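Local structure of uncharacterized protein (1L1S) at residues D3-F8 and E106-I111; D11-S16 and Y42-N47; N24-M29 and V59-G64; V35-V40 and Q65-C70; A71-L76 and V90-S95. The protein is of unknown function but belongs to the DsrE/DsrF-like family, whose better-known members take part in sulfur transfer and oxidation. All blocks are in the same frame, centred on the assembly; numbering follows the deposited sequence.

Contact 1. Residues D3-F8 and E106-I111; sequences DYRVVF and EGWAYI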
# COMPACT_ATOMS: atom_id res chain seq x y z
N ASP A 3 -6.17 20.64 -8.74
CA ASP A 3 -4.77 20.31 -8.38
C ASP A 3 -4.59 18.83 -7.99
O ASP A 3 -4.75 17.94 -8.83
CB ASP A 3 -4.31 21.18 -7.21
CG ASP A 3 -2.86 21.57 -7.31
OD1 ASP A 3 -2.28 21.97 -6.28
OD2 ASP A 3 -2.29 21.51 -8.42
N TYR A 4 -4.26 18.57 -6.73
CA TYR A 4 -4.03 17.20 -6.29
C TYR A 4 -5.29 16.37 -6.07
O TYR A 4 -6.31 16.87 -5.60
CB TYR A 4 -3.19 17.17 -5.01
CG TYR A 4 -1.82 17.76 -5.18
CD1 TYR A 4 -1.54 19.05 -4.72
CD2 TYR A 4 -0.80 17.05 -5.81
CE1 TYR A 4 -0.27 19.62 -4.87
CE2 TYR A 4 0.47 17.61 -5.97
CZ TYR A 4 0.72 18.89 -5.49
OH TYR A 4 1.97 19.44 -5.63
N ARG A 5 -5.18 15.10 -6.44
CA ARG A 5 -6.28 14.16 -6.31
C ARG A 5 -5.72 12.88 -5.72
O ARG A 5 -4.77 12.29 -6.25
CB ARG A 5 -6.88 13.86 -7.69
CG ARG A 5 -7.50 15.07 -8.37
CD ARG A 5 -7.85 14.71 -9.80
NE ARG A 5 -6.64 14.30 -10.51
CZ ARG A 5 -6.62 13.70 -11.69
NH1 ARG A 5 -7.76 13.44 -12.33
NH2 ARG A 5 -5.46 13.37 -12.24
N VAL A 6 -6.32 12.43 -4.62
CA VAL A 6 -5.84 11.24 -3.96
C VAL A 6 -6.94 10.37 -3.37
O VAL A 6 -7.93 10.87 -2.82
CB VAL A 6 -4.82 11.62 -2.84
CG1 VAL A 6 -5.38 12.72 -1.99
CG2 VAL A 6 -4.47 10.42 -1.96
N VAL A 7 -6.76 9.07 -3.49
CA VAL A 7 -7.71 8.11 -2.96
C VAL A 7 -6.99 7.23 -1.93
O VAL A 7 -5.92 6.67 -2.22
CB VAL A 7 -8.32 7.23 -4.09
CG1 VAL A 7 -7.22 6.57 -4.90
CG2 VAL A 7 -9.22 6.17 -3.50
N PHE A 8 -7.57 7.16 -0.74
CA PHE A 8 -7.03 6.33 0.34
C PHE A 8 -7.69 4.98 0.31
O PHE A 8 -8.84 4.84 -0.12
CB PHE A 8 -7.28 6.95 1.71
CG PHE A 8 -6.40 8.12 2.02
CD1 PHE A 8 -6.68 9.37 1.50
CD2 PHE A 8 -5.29 7.96 2.85
CE1 PHE A 8 -5.87 10.47 1.81
CE2 PHE A 8 -4.47 9.05 3.17
CZ PHE A 8 -4.76 10.30 2.65
N GLU A 106 -7.10 7.27 -13.80
CA GLU A 106 -7.46 8.63 -14.15
C GLU A 106 -6.43 9.66 -13.65
O GLU A 106 -6.66 10.86 -13.73
CB GLU A 106 -8.84 8.98 -13.56
CG GLU A 106 -10.01 8.28 -14.23
CD GLU A 106 -11.23 8.15 -13.30
OE1 GLU A 106 -11.32 8.91 -12.30
OE2 GLU A 106 -12.09 7.29 -13.57
N GLY A 107 -5.32 9.18 -13.11
CA GLY A 107 -4.29 10.09 -12.62
C GLY A 107 -4.27 10.38 -11.13
O GLY A 107 -3.43 11.15 -10.65
N TRP A 108 -5.18 9.79 -10.36
CA TRP A 108 -5.19 10.04 -8.93
C TRP A 108 -4.02 9.33 -8.23
O TRP A 108 -3.59 8.27 -8.65
CB TRP A 108 -6.50 9.54 -8.31
CG TRP A 108 -7.74 10.29 -8.73
CD1 TRP A 108 -8.16 10.54 -10.01
CD2 TRP A 108 -8.74 10.83 -7.85
NE1 TRP A 108 -9.36 11.21 -9.98
CE2 TRP A 108 -9.74 11.39 -8.67
CE3 TRP A 108 -8.89 10.89 -6.46
CZ2 TRP A 108 -10.89 12.01 -8.14
CZ3 TRP A 108 -10.02 11.51 -5.92
CH2 TRP A 108 -11.01 12.06 -6.77
N ALA A 109 -3.53 9.93 -7.15
CA ALA A 109 -2.46 9.34 -6.37
C ALA A 109 -3.11 8.30 -5.42
O ALA A 109 -4.30 8.39 -5.12
CB ALA A 109 -1.74 10.40 -5.58
N TYR A 110 -2.33 7.34 -4.97
CA TYR A 110 -2.84 6.29 -4.11
C TYR A 110 -2.09 6.20 -2.79
O TYR A 110 -0.86 6.19 -2.76
CB TYR A 110 -2.75 4.97 -4.89
CG TYR A 110 -3.00 3.69 -4.13
CD1 TYR A 110 -4.28 3.30 -3.75
CD2 TYR A 110 -1.94 2.81 -3.86
CE1 TYR A 110 -4.52 2.06 -3.13
CE2 TYR A 110 -2.16 1.57 -3.24
CZ TYR A 110 -3.45 1.20 -2.88
OH TYR A 110 -3.67 -0.03 -2.30
N ILE A 111 -2.84 6.16 -1.70
CA ILE A 111 -2.23 6.05 -0.38
C ILE A 111 -2.88 4.91 0.40
O ILE A 111 -4.09 4.88 0.57
CB ILE A 111 -2.38 7.34 0.45
CG1 ILE A 111 -1.72 8.52 -0.28
CG2 ILE A 111 -1.75 7.16 1.80
CD1 ILE A 111 -0.24 8.35 -0.50
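Arg-5 and Trp-108 cross at about a right angle where strand 109-111 joins the parallel sheet beside strand 4-10, at the edge of an alpha/beta fold of the DsrE type. Arg-5 CB sits over one face of the indole, 3.8 Å from the centroid of its five-membered ring. Farther out the chain bends at chi3 (-59°), and Trp-108 CD1 lies over one face of the guanidinium, toward its rim, the two planes 37° apart. NH1 and NH2 both make weak bonds to Glu-106 O. On the other face of the sheet, Ile-111 CB packs over the Phe-8 ring and Val-6 CG2 meets Ile-111 CG1 at 3.7 Å. Three nearly straight backbone bonds set this register: Ala-109 N to Arg-5 O (2.8 Å), Val-7 N to Ala-109 O (3.0 Å) and Ile-111 N to Val-7 O (3.2 Å). Gly-107, with positive phi, ends the preceding helix in a Schellman motif and so turns the chain into the strand. Strand 35-41 flanks strand 4-10 on its other edge, while Tyr-110 packs on Tyr-110 of both neighbouring subunits. The Phe-8 and Ile-111 side chains lie side by side, pointing the same way, with Phe-8 CE2 3.6 Å from Ile-111 CG2.

Contact 2. Residues D11-S16 and Y42-N47; sequences DEDDES and YSMGVN
Asp-11 lays its CB over one face of the Tyr-42 ring, 4.1 Å from the centroid and displaced toward CE1. The two side chains belong to loops that leave the C-terminal ends of the neighbouring parallel strands 4-10 and 35-41, the end of an alpha/beta sheet where such folds commonly place their functional sites; no such role is established here. Both side chains point the same way. In each, CG stands between the backbone N and the carbonyl carbon (chi1 52° for Asp-11, 60° for Tyr-42), and the carboxylate plane is turned 75° from the ring. Asp-11 OD1 is hydrogen-bonded to His-9, whose ring also meets that of Tyr-42, and Leu-20 of the third subunit packs on both Asp-11 and Tyr-42.

The backbones approach closely at Gly-45, whose CA lies 4.1 Å from Asp-11 CA. Two CA-H...O contacts join them here, from Asp-11 CA to Tyr-42 O (3.2 Å) and from Gly-45 CA to Glu-12 O (3.4 Å). Residues 44-47 coil with helical backbone angles, bringing Asn-47 within reach of the Asp-13 carboxylate. Asp-13 CB rests 3.4 Å from Met-44 O, and its OD1 faces the selenomethionine's CB and CE. Asn-47 ND2 donates to Asp-13 OD2 at 3.3 Å, in its own amide plane but from well above the carboxylate plane.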
# COMPACT_ATOMS: atom_id res chain seq x y z
N ASP A 11 -8.76 -1.45 4.42
CA ASP A 11 -9.54 -2.68 4.43
C ASP A 11 -9.52 -3.40 5.78
O ASP A 11 -9.83 -4.58 5.87
CB ASP A 11 -9.07 -3.62 3.30
CG ASP A 11 -7.56 -3.87 3.31
OD1 ASP A 11 -7.00 -4.20 2.23
OD2 ASP A 11 -6.92 -3.75 4.38
N GLU A 12 -9.16 -2.67 6.83
CA GLU A 12 -9.12 -3.21 8.19
C GLU A 12 -9.87 -2.21 9.06
O GLU A 12 -10.10 -1.08 8.64
CB GLU A 12 -7.67 -3.34 8.67
CG GLU A 12 -6.76 -4.08 7.69
CD GLU A 12 -5.27 -3.94 7.99
OE1 GLU A 12 -4.74 -4.71 8.82
OE2 GLU A 12 -4.62 -3.04 7.39
N ASP A 13 -10.26 -2.62 10.26
CA ASP A 13 -10.97 -1.69 11.14
C ASP A 13 -10.34 -1.58 12.53
O ASP A 13 -10.95 -1.05 13.45
CB ASP A 13 -12.45 -2.07 11.25
CG ASP A 13 -12.68 -3.40 11.95
OD1 ASP A 13 -11.79 -4.27 11.91
OD2 ASP A 13 -13.78 -3.59 12.52
N ASP A 14 -9.11 -2.08 12.67
CA ASP A 14 -8.43 -1.97 13.95
C ASP A 14 -8.20 -0.48 14.22
O ASP A 14 -7.90 0.30 13.31
CB ASP A 14 -7.10 -2.76 13.93
CG ASP A 14 -6.07 -2.15 13.01
OD1 ASP A 14 -5.30 -1.28 13.48
OD2 ASP A 14 -6.01 -2.56 11.83
N GLU A 15 -8.39 -0.09 15.48
CA GLU A 15 -8.27 1.30 15.89
C GLU A 15 -7.06 2.08 15.35
O GLU A 15 -7.23 3.07 14.64
CB GLU A 15 -8.32 1.37 17.43
CG GLU A 15 -8.00 2.73 18.01
CD GLU A 15 -8.77 3.06 19.28
OE1 GLU A 15 -8.33 3.95 20.02
OE2 GLU A 15 -9.83 2.43 19.54
N SER A 16 -5.85 1.65 15.67
CA SER A 16 -4.67 2.38 15.20
C SER A 16 -4.66 2.66 13.69
O SER A 16 -4.30 3.74 13.27
CB SER A 16 -3.40 1.64 15.62
OG SER A 16 -3.56 0.24 15.44
N TYR A 42 -13.15 -1.25 2.18
CA TYR A 42 -13.82 -2.50 1.87
C TYR A 42 -13.43 -3.55 2.91
O TYR A 42 -12.63 -3.27 3.79
CB TYR A 42 -13.55 -2.96 0.42
CG TYR A 42 -12.11 -3.22 0.03
CD1 TYR A 42 -11.49 -4.43 0.35
CD2 TYR A 42 -11.38 -2.28 -0.70
CE1 TYR A 42 -10.18 -4.70 -0.06
CE2 TYR A 42 -10.07 -2.54 -1.12
CZ TYR A 42 -9.47 -3.75 -0.80
OH TYR A 42 -8.17 -4.02 -1.20
N SER A 43 -14.03 -4.74 2.82
CA SER A 43 -13.81 -5.80 3.79
C SER A 43 -14.11 -5.22 5.17
O SER A 43 -15.03 -4.42 5.33
CB SER A 43 -12.37 -6.32 3.73
OG SER A 43 -12.16 -7.36 4.69
N MSE A 44 -13.33 -5.61 6.17
CA MSE A 44 -13.55 -5.13 7.53
C MSE A 44 -13.56 -3.61 7.59
O MSE A 44 -14.20 -3.01 8.46
CB MSE A 44 -12.48 -5.69 8.45
CG MSE A 44 -12.55 -7.21 8.59
SE MSE A 44 -14.34 -7.74 9.19
CE MSE A 44 -14.11 -7.27 11.07
N GLY A 45 -12.85 -2.99 6.66
CA GLY A 45 -12.79 -1.54 6.61
C GLY A 45 -14.15 -0.85 6.49
O GLY A 45 -14.31 0.29 6.94
N VAL A 46 -15.14 -1.50 5.90
CA VAL A 46 -16.43 -0.82 5.80
C VAL A 46 -17.10 -0.58 7.16
O VAL A 46 -17.93 0.34 7.28
CB VAL A 46 -17.39 -1.57 4.88
CG1 VAL A 46 -16.76 -1.69 3.49
CG2 VAL A 46 -17.74 -2.93 5.45
N ASN A 47 -16.76 -1.37 8.17
CA ASN A 47 -17.35 -1.17 9.48
C ASN A 47 -17.13 0.26 9.95
O ASN A 47 -17.89 0.79 10.76
CB ASN A 47 -16.77 -2.16 10.50
CG ASN A 47 -17.13 -3.59 10.18
OD1 ASN A 47 -18.19 -3.86 9.62
ND2 ASN A 47 -16.25 -4.53 10.55

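Contact 3. Residues N24-M29 and V59-G64; sequences NVRNLM and VSELTG
Two helices lying on the same face of the parallel sheet, 15-31 and 56-64, meet here through the tip of Leu-62. Their short segments run roughly parallel, 24° apart, but the axes come no closer than 11.8 Å, so side chains alone bridge the gap. Leu-62 carries most of it. Its CD2 enters between Val-25, Arg-26 and Met-29, which line one side of helix 24-29. The methyl CE of selenomethionine Met-29 lies 3.4 Å from Leu-62 CD2, a tight carbon pair; the bend at chi3 (-62°) turns that methyl toward the leucine. Val-25 CG1 touches both Leu-62 methyls at 4.0 Å, and Arg-26 CG packs on Leu-62 CD2, the two side chains crossing at about a right angle.

The outer side of the contact is ionic. Arg-26 is extended from CG to NE, and its NH2 forms a salt bridge of 3.5 Å with OE2 of the extended Glu-61. At this length, with the planes 50° apart, the pair is a long ionic contact. The same NH2 also pairs with Asp-58, its stronger partner, so two acidic residues of helix 56-64 share this arginine.

Toward the sheet, Val-25 packs on Ile-37 and Val-39 of strand 35-41, while Leu-62 packs on Phe-69 of strand 68-72. The leucine-valine contact thus bridges two helices that pack on adjoining strands, while Leu-28 packs on Val-6 and Phe-8 of strand 4-10.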
# COMPACT_ATOMS: atom_id res chain seq x y z
N ASN A 24 -4.12 11.05 8.59
CA ASN A 24 -3.52 11.31 7.28
C ASN A 24 -4.42 12.20 6.41
O ASN A 24 -3.93 13.07 5.69
CB ASN A 24 -3.22 9.99 6.56
CG ASN A 24 -2.11 9.20 7.23
OD1 ASN A 24 -1.32 9.75 7.98
ND2 ASN A 24 -2.05 7.91 6.94
N VAL A 25 -5.73 11.98 6.46
CA VAL A 25 -6.66 12.79 5.67
C VAL A 25 -6.62 14.27 6.11
O VAL A 25 -6.56 15.16 5.28
CB VAL A 25 -8.11 12.28 5.80
CG1 VAL A 25 -9.10 13.32 5.26
CG2 VAL A 25 -8.25 10.96 5.03
N ARG A 26 -6.63 14.50 7.41
CA ARG A 26 -6.58 15.87 7.93
C ARG A 26 -5.24 16.52 7.63
O ARG A 26 -5.18 17.67 7.22
CB ARG A 26 -6.85 15.87 9.43
CG ARG A 26 -8.30 15.60 9.77
CD ARG A 26 -8.54 15.58 11.27
NE ARG A 26 -9.97 15.45 11.55
CZ ARG A 26 -10.49 14.64 12.47
NH1 ARG A 26 -9.70 13.88 13.22
NH2 ARG A 26 -11.81 14.57 12.62
N ASN A 27 -4.16 15.77 7.84
CA ASN A 27 -2.80 16.26 7.60
C ASN A 27 -2.69 16.73 6.15
O ASN A 27 -2.17 17.82 5.85
CB ASN A 27 -1.80 15.13 7.86
CG ASN A 27 -0.33 15.55 7.68
OD1 ASN A 27 0.55 15.06 8.39
ND2 ASN A 27 -0.08 16.43 6.73
N LEU A 28 -3.19 15.89 5.25
CA LEU A 28 -3.16 16.17 3.84
C LEU A 28 -3.90 17.46 3.48
O LEU A 28 -3.40 18.27 2.71
CB LEU A 28 -3.74 14.98 3.08
CG LEU A 28 -3.50 14.93 1.58
CD1 LEU A 28 -2.00 15.00 1.30
CD2 LEU A 28 -4.09 13.64 1.03
N MSE A 29 -5.09 17.65 4.05
CA MSE A 29 -5.86 18.86 3.75
C MSE A 29 -5.17 20.15 4.21
O MSE A 29 -5.41 21.23 3.67
CB MSE A 29 -7.25 18.78 4.38
CG MSE A 29 -8.11 17.70 3.78
SE MSE A 29 -9.88 17.66 4.59
CE MSE A 29 -9.41 17.24 6.41
N VAL A 59 -16.10 10.60 10.55
CA VAL A 59 -16.54 10.44 9.17
C VAL A 59 -17.50 11.54 8.71
O VAL A 59 -17.34 12.08 7.62
CB VAL A 59 -17.18 9.07 8.93
CG1 VAL A 59 -17.78 8.99 7.55
CG2 VAL A 59 -16.14 8.00 9.08
N SER A 60 -18.50 11.87 9.53
CA SER A 60 -19.45 12.90 9.12
C SER A 60 -18.75 14.25 8.98
O SER A 60 -18.99 14.98 8.02
CB SER A 60 -20.61 13.02 10.11
OG SER A 60 -20.21 13.74 11.27
N GLU A 61 -17.88 14.58 9.92
CA GLU A 61 -17.17 15.84 9.87
C GLU A 61 -16.32 16.00 8.60
O GLU A 61 -16.38 17.03 7.94
CB GLU A 61 -16.27 16.01 11.08
CG GLU A 61 -15.35 17.20 10.97
CD GLU A 61 -14.50 17.40 12.20
OE1 GLU A 61 -13.74 18.39 12.23
OE2 GLU A 61 -14.59 16.56 13.13
N LEU A 62 -15.52 14.98 8.27
CA LEU A 62 -14.68 15.06 7.07
C LEU A 62 -15.49 15.10 5.79
O LEU A 62 -15.05 15.65 4.77
CB LEU A 62 -13.70 13.88 7.03
CG LEU A 62 -12.58 13.96 8.08
CD1 LEU A 62 -11.82 12.65 8.18
CD2 LEU A 62 -11.66 15.08 7.71
N THR A 63 -16.67 14.51 5.83
CA THR A 63 -17.54 14.50 4.67
C THR A 63 -17.94 15.94 4.41
O THR A 63 -17.98 16.40 3.27
CB THR A 63 -18.81 13.65 4.93
OG1 THR A 63 -18.46 12.27 4.94
CG2 THR A 63 -19.88 13.91 3.86
N GLY A 64 -18.23 16.66 5.50
CA GLY A 64 -18.63 18.05 5.38
C GLY A 64 -17.50 18.89 4.82
O GLY A 64 -17.74 19.94 4.22

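Contact 4. Residues V35-V40 and Q65-C70; sequences VRIEVV and QGVRFC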
# COMPACT_ATOMS: atom_id res chain seq x y z
N VAL A 35 -6.64 19.99 -2.71
CA VAL A 35 -6.65 18.55 -2.88
C VAL A 35 -8.03 17.94 -2.78
O VAL A 35 -8.83 18.28 -1.90
CB VAL A 35 -5.75 17.83 -1.87
CG1 VAL A 35 -6.26 18.05 -0.44
CG2 VAL A 35 -5.71 16.35 -2.19
N ARG A 36 -8.29 17.03 -3.70
CA ARG A 36 -9.55 16.32 -3.74
C ARG A 36 -9.24 14.94 -3.12
O ARG A 36 -8.30 14.26 -3.54
CB ARG A 36 -10.01 16.20 -5.19
CG ARG A 36 -11.36 15.58 -5.37
CD ARG A 36 -11.82 15.75 -6.79
NE ARG A 36 -13.06 15.02 -7.02
CZ ARG A 36 -13.53 14.69 -8.21
NH1 ARG A 36 -12.85 15.03 -9.31
NH2 ARG A 36 -14.66 14.00 -8.31
N ILE A 37 -10.02 14.55 -2.12
CA ILE A 37 -9.79 13.28 -1.45
C ILE A 37 -10.97 12.31 -1.41
O ILE A 37 -12.09 12.69 -1.10
CB ILE A 37 -9.40 13.49 0.03
CG1 ILE A 37 -8.25 14.49 0.16
CG2 ILE A 37 -9.02 12.15 0.65
CD1 ILE A 37 -7.82 14.71 1.62
N GLU A 38 -10.67 11.03 -1.66
CA GLU A 38 -11.66 9.97 -1.57
C GLU A 38 -11.09 8.86 -0.71
O GLU A 38 -9.91 8.55 -0.78
CB GLU A 38 -12.01 9.39 -2.95
CG GLU A 38 -12.70 10.39 -3.86
CD GLU A 38 -13.31 9.72 -5.09
OE1 GLU A 38 -12.79 8.66 -5.50
OE2 GLU A 38 -14.29 10.27 -5.63
N VAL A 39 -11.95 8.27 0.12
CA VAL A 39 -11.54 7.19 1.00
C VAL A 39 -12.36 5.94 0.65
O VAL A 39 -13.59 5.91 0.83
CB VAL A 39 -11.78 7.54 2.48
CG1 VAL A 39 -11.37 6.39 3.35
CG2 VAL A 39 -10.98 8.77 2.86
N VAL A 40 -11.67 4.92 0.14
CA VAL A 40 -12.29 3.68 -0.25
C VAL A 40 -12.04 2.62 0.82
O VAL A 40 -10.90 2.24 1.09
CB VAL A 40 -11.73 3.16 -1.59
CG1 VAL A 40 -12.40 1.82 -1.95
CG2 VAL A 40 -11.97 4.18 -2.68
N GLN A 65 -16.27 18.44 5.00
CA GLN A 65 -15.13 19.19 4.50
C GLN A 65 -14.78 18.82 3.07
O GLN A 65 -13.77 19.26 2.52
CB GLN A 65 -13.93 18.98 5.42
CG GLN A 65 -14.19 19.52 6.82
CD GLN A 65 -13.14 19.08 7.82
OE1 GLN A 65 -12.80 17.90 7.91
NE2 GLN A 65 -12.62 20.03 8.60
N GLY A 66 -15.62 18.00 2.45
CA GLY A 66 -15.38 17.62 1.07
C GLY A 66 -14.81 16.24 0.83
O GLY A 66 -14.62 15.84 -0.31
N VAL A 67 -14.53 15.51 1.91
CA VAL A 67 -13.99 14.16 1.77
C VAL A 67 -15.11 13.18 1.42
O VAL A 67 -16.14 13.11 2.11
CB VAL A 67 -13.31 13.66 3.08
CG1 VAL A 67 -12.75 12.25 2.87
CG2 VAL A 67 -12.20 14.62 3.51
N ARG A 68 -14.89 12.41 0.37
CA ARG A 68 -15.86 11.42 -0.07
C ARG A 68 -15.49 10.00 0.37
O ARG A 68 -14.48 9.43 -0.06
CB ARG A 68 -15.99 11.47 -1.60
CG ARG A 68 -17.03 10.53 -2.16
CD ARG A 68 -16.93 10.42 -3.69
NE ARG A 68 -18.01 9.59 -4.23
CZ ARG A 68 -17.95 8.95 -5.40
NH1 ARG A 68 -16.86 9.04 -6.15
NH2 ARG A 68 -18.99 8.24 -5.82
N PHE A 69 -16.32 9.41 1.23
CA PHE A 69 -16.08 8.05 1.68
C PHE A 69 -16.91 7.12 0.79
O PHE A 69 -18.09 7.38 0.55
CB PHE A 69 -16.49 7.87 3.15
CG PHE A 69 -15.59 8.60 4.10
CD1 PHE A 69 -15.75 9.96 4.33
CD2 PHE A 69 -14.56 7.92 4.76
CE1 PHE A 69 -14.91 10.63 5.21
CE2 PHE A 69 -13.72 8.58 5.63
CZ PHE A 69 -13.90 9.94 5.86
N CYS A 70 -16.28 6.06 0.31
CA CYS A 70 -16.91 5.10 -0.59
C CYS A 70 -16.90 3.68 -0.03
O CYS A 70 -15.85 3.17 0.36
CB CYS A 70 -16.18 5.11 -1.93
SG CYS A 70 -15.95 6.77 -2.63
O HOH W 1 -11.64 16.46 -0.55
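Val-39 packs beside Phe-69 in the apolar centre, both side chains pointing the same way from one face of the sheet. Val-39 CB is 3.6 Å from Phe-69 CD2, and Val-39 CG2 reaches Val-67 CG1 at 3.9 Å. Helices 15-31 and 56-64 cover this face, with Val-59 and Thr-63 against Phe-69 and Val-25 against Val-67. The strands are joined by Arg-68 N to Ile-37 O, Val-39 N to Arg-68 O (2.8 Å) and Cys-70 N to Val-39 O (2.7 Å).

Glu-38 and Arg-68 lie side by side on the opposite face, Arg-68 CG anti to the backbone N (chi1 -177°) and its chain extended to NE. Arg-68 NH1 donates to Glu-38 OE2 at 2.9 Å within its guanidinium plane, though it stands 42° out of the carboxylate plane. Arg-103 also pairs with OE2, His-99 bonds OE1, and Asp-91 takes Arg-68 NE. This network would probably favour a charged Glu-38 despite its burial. Beyond these pairs, a water accepts from Ile-37 N at 3.0 Å and donates weakly to Gly-66 O. Gly-66 closes helix 56-64 with a Schellman motif before strand 68-72 begins. Strand 35-41, helix 56-64 and strand 68-72 form a beta-alpha-beta crossover, the repeating unit of parallel alpha/beta folds.

Contact 5. Residues A71-L76 and V90-S95; sequences ACSNTL and VDVVSS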
# COMPACT_ATOMS: atom_id res chain seq x y z
N ALA A 71 -18.07 3.05 -0.01
CA ALA A 71 -18.22 1.68 0.47
C ALA A 71 -18.34 0.78 -0.75
O ALA A 71 -18.83 1.19 -1.79
CB ALA A 71 -19.48 1.57 1.33
N CYS A 72 -17.86 -0.46 -0.62
CA CYS A 72 -17.88 -1.41 -1.72
C CYS A 72 -19.22 -2.12 -1.83
O CYS A 72 -19.65 -2.82 -0.91
CB CYS A 72 -16.75 -2.42 -1.53
SG CYS A 72 -16.55 -3.55 -2.90
N SER A 73 -19.87 -1.95 -2.98
CA SER A 73 -21.17 -2.55 -3.25
C SER A 73 -21.17 -4.07 -3.02
O SER A 73 -22.17 -4.63 -2.58
CB SER A 73 -21.60 -2.24 -4.69
OG SER A 73 -22.91 -2.70 -4.99
N ASN A 74 -20.05 -4.71 -3.32
CA ASN A 74 -19.92 -6.16 -3.17
C ASN A 74 -19.71 -6.57 -1.72
O ASN A 74 -20.50 -7.34 -1.15
CB ASN A 74 -18.76 -6.68 -4.03
CG ASN A 74 -18.96 -6.38 -5.51
OD1 ASN A 74 -18.00 -6.39 -6.29
ND2 ASN A 74 -20.21 -6.14 -5.91
N THR A 75 -18.64 -6.06 -1.11
CA THR A 75 -18.36 -6.40 0.28
C THR A 75 -19.61 -6.25 1.13
O THR A 75 -19.91 -7.12 1.96
CB THR A 75 -17.24 -5.50 0.87
OG1 THR A 75 -17.70 -4.14 0.99
CG2 THR A 75 -15.99 -5.53 -0.01
N LEU A 76 -20.35 -5.16 0.93
CA LEU A 76 -21.57 -4.90 1.71
C LEU A 76 -22.42 -6.14 1.84
O LEU A 76 -22.72 -6.58 2.94
CB LEU A 76 -22.42 -3.80 1.07
CG LEU A 76 -21.92 -2.36 1.21
CD1 LEU A 76 -22.99 -1.42 0.66
CD2 LEU A 76 -21.64 -2.05 2.68
N VAL A 90 -22.03 8.90 3.12
CA VAL A 90 -21.16 7.86 2.58
C VAL A 90 -21.76 7.37 1.28
O VAL A 90 -22.95 7.04 1.22
CB VAL A 90 -21.05 6.65 3.54
CG1 VAL A 90 -20.08 5.61 2.94
CG2 VAL A 90 -20.56 7.11 4.90
N ASP A 91 -20.94 7.32 0.24
CA ASP A 91 -21.39 6.86 -1.07
C ASP A 91 -21.00 5.42 -1.29
O ASP A 91 -20.11 4.89 -0.63
CB ASP A 91 -20.77 7.71 -2.19
CG ASP A 91 -21.13 9.18 -2.07
OD1 ASP A 91 -22.20 9.51 -1.49
OD2 ASP A 91 -20.34 10.00 -2.58
N VAL A 92 -21.67 4.79 -2.24
CA VAL A 92 -21.43 3.40 -2.57
C VAL A 92 -20.89 3.31 -3.99
O VAL A 92 -21.43 3.95 -4.90
CB VAL A 92 -22.73 2.57 -2.47
CG1 VAL A 92 -22.46 1.12 -2.82
CG2 VAL A 92 -23.29 2.66 -1.07
N VAL A 93 -19.82 2.56 -4.16
CA VAL A 93 -19.24 2.36 -5.48
C VAL A 93 -19.49 0.90 -5.79
O VAL A 93 -19.68 0.10 -4.89
CB VAL A 93 -17.72 2.68 -5.52
CG1 VAL A 93 -17.51 4.17 -5.36
CG2 VAL A 93 -16.98 1.90 -4.43
N SER A 94 -19.49 0.56 -7.08
CA SER A 94 -19.75 -0.81 -7.48
C SER A 94 -18.69 -1.79 -6.97
O SER A 94 -19.01 -2.93 -6.67
CB SER A 94 -19.86 -0.88 -9.01
OG SER A 94 -18.77 -0.23 -9.63
N SER A 95 -17.45 -1.33 -6.86
CA SER A 95 -16.34 -2.16 -6.40
C SER A 95 -15.24 -1.31 -5.77
O SER A 95 -14.79 -0.34 -6.38
CB SER A 95 -15.73 -2.93 -7.56
OG SER A 95 -14.46 -3.45 -7.20
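Ala-71 and Val-93 hold the compact part of this contact, where strand 91-93 joins the edge of the parallel sheet beside strand 68-72. Ala-71 N donates to Asp-91 O at 2.8 Å, and Val-93 N returns a bond to Ala-71 O at 2.9 Å. Two residues on, Ser-73 N reaches Val-93 O at 2.8 Å, so the pairing continues to the point where the strand gives way to helix 73-78. Val-93 CG2 stands between its backbone N and carbonyl carbon, which brings this methyl to 3.3 Å from Ala-71 O. On the same face, Cys-72 SG, anti to its backbone N (chi1 -174°), runs out to Ser-95 CA at 3.8 Å.

The other face is looser. Val-92 CG1 meets Ser-73 CB at 3.9 Å and Leu-76 CD1 only at 4.3 Å, while Ala-71 CB and Val-90 CG1 are 4.4 Å apart. Val-92 and Ser-94 are exposed; the Ser-94 side chain leaves its backbone away from 71-76, and its OG bonds Asp-31 of the third subunit. Within the first turn of helix 73-78, Cys-72 O accepts from both Thr-75 OG1 and Leu-76 N.

Ser-95 caps the start of helix 96-105 through Gly-98 N. Strand 68-72, helix 73-78 and strand 91-93 make a beta-alpha-beta unit, whose last strand is the outermost of this chain's sheet, at the end away from strand 109-111.

From the N terminus, strand 4-10 enters contact 1, which closes only when strand 109-111 returns beside it; all the other contacts nest inside that long loop. Contact 2 opens next and ties the turn after strand 4-10 to the loop after strand 35-41. Contact 3 crosses it, joining helices 15-31 and 56-64, and contact 4 crosses both by pairing strands 35-41 and 68-72. Contact 5 follows in series, adding strand 91-93. Contacts 1, 4 and 5 therefore assemble one parallel sheet, in which Phe-8 N probably bonds Glu-38 O and Phe-69 O probably accepts from Asp-91 N. Contact 3 covers one face, and contact 2 touches contact 5 through Tyr-42 and Thr-75.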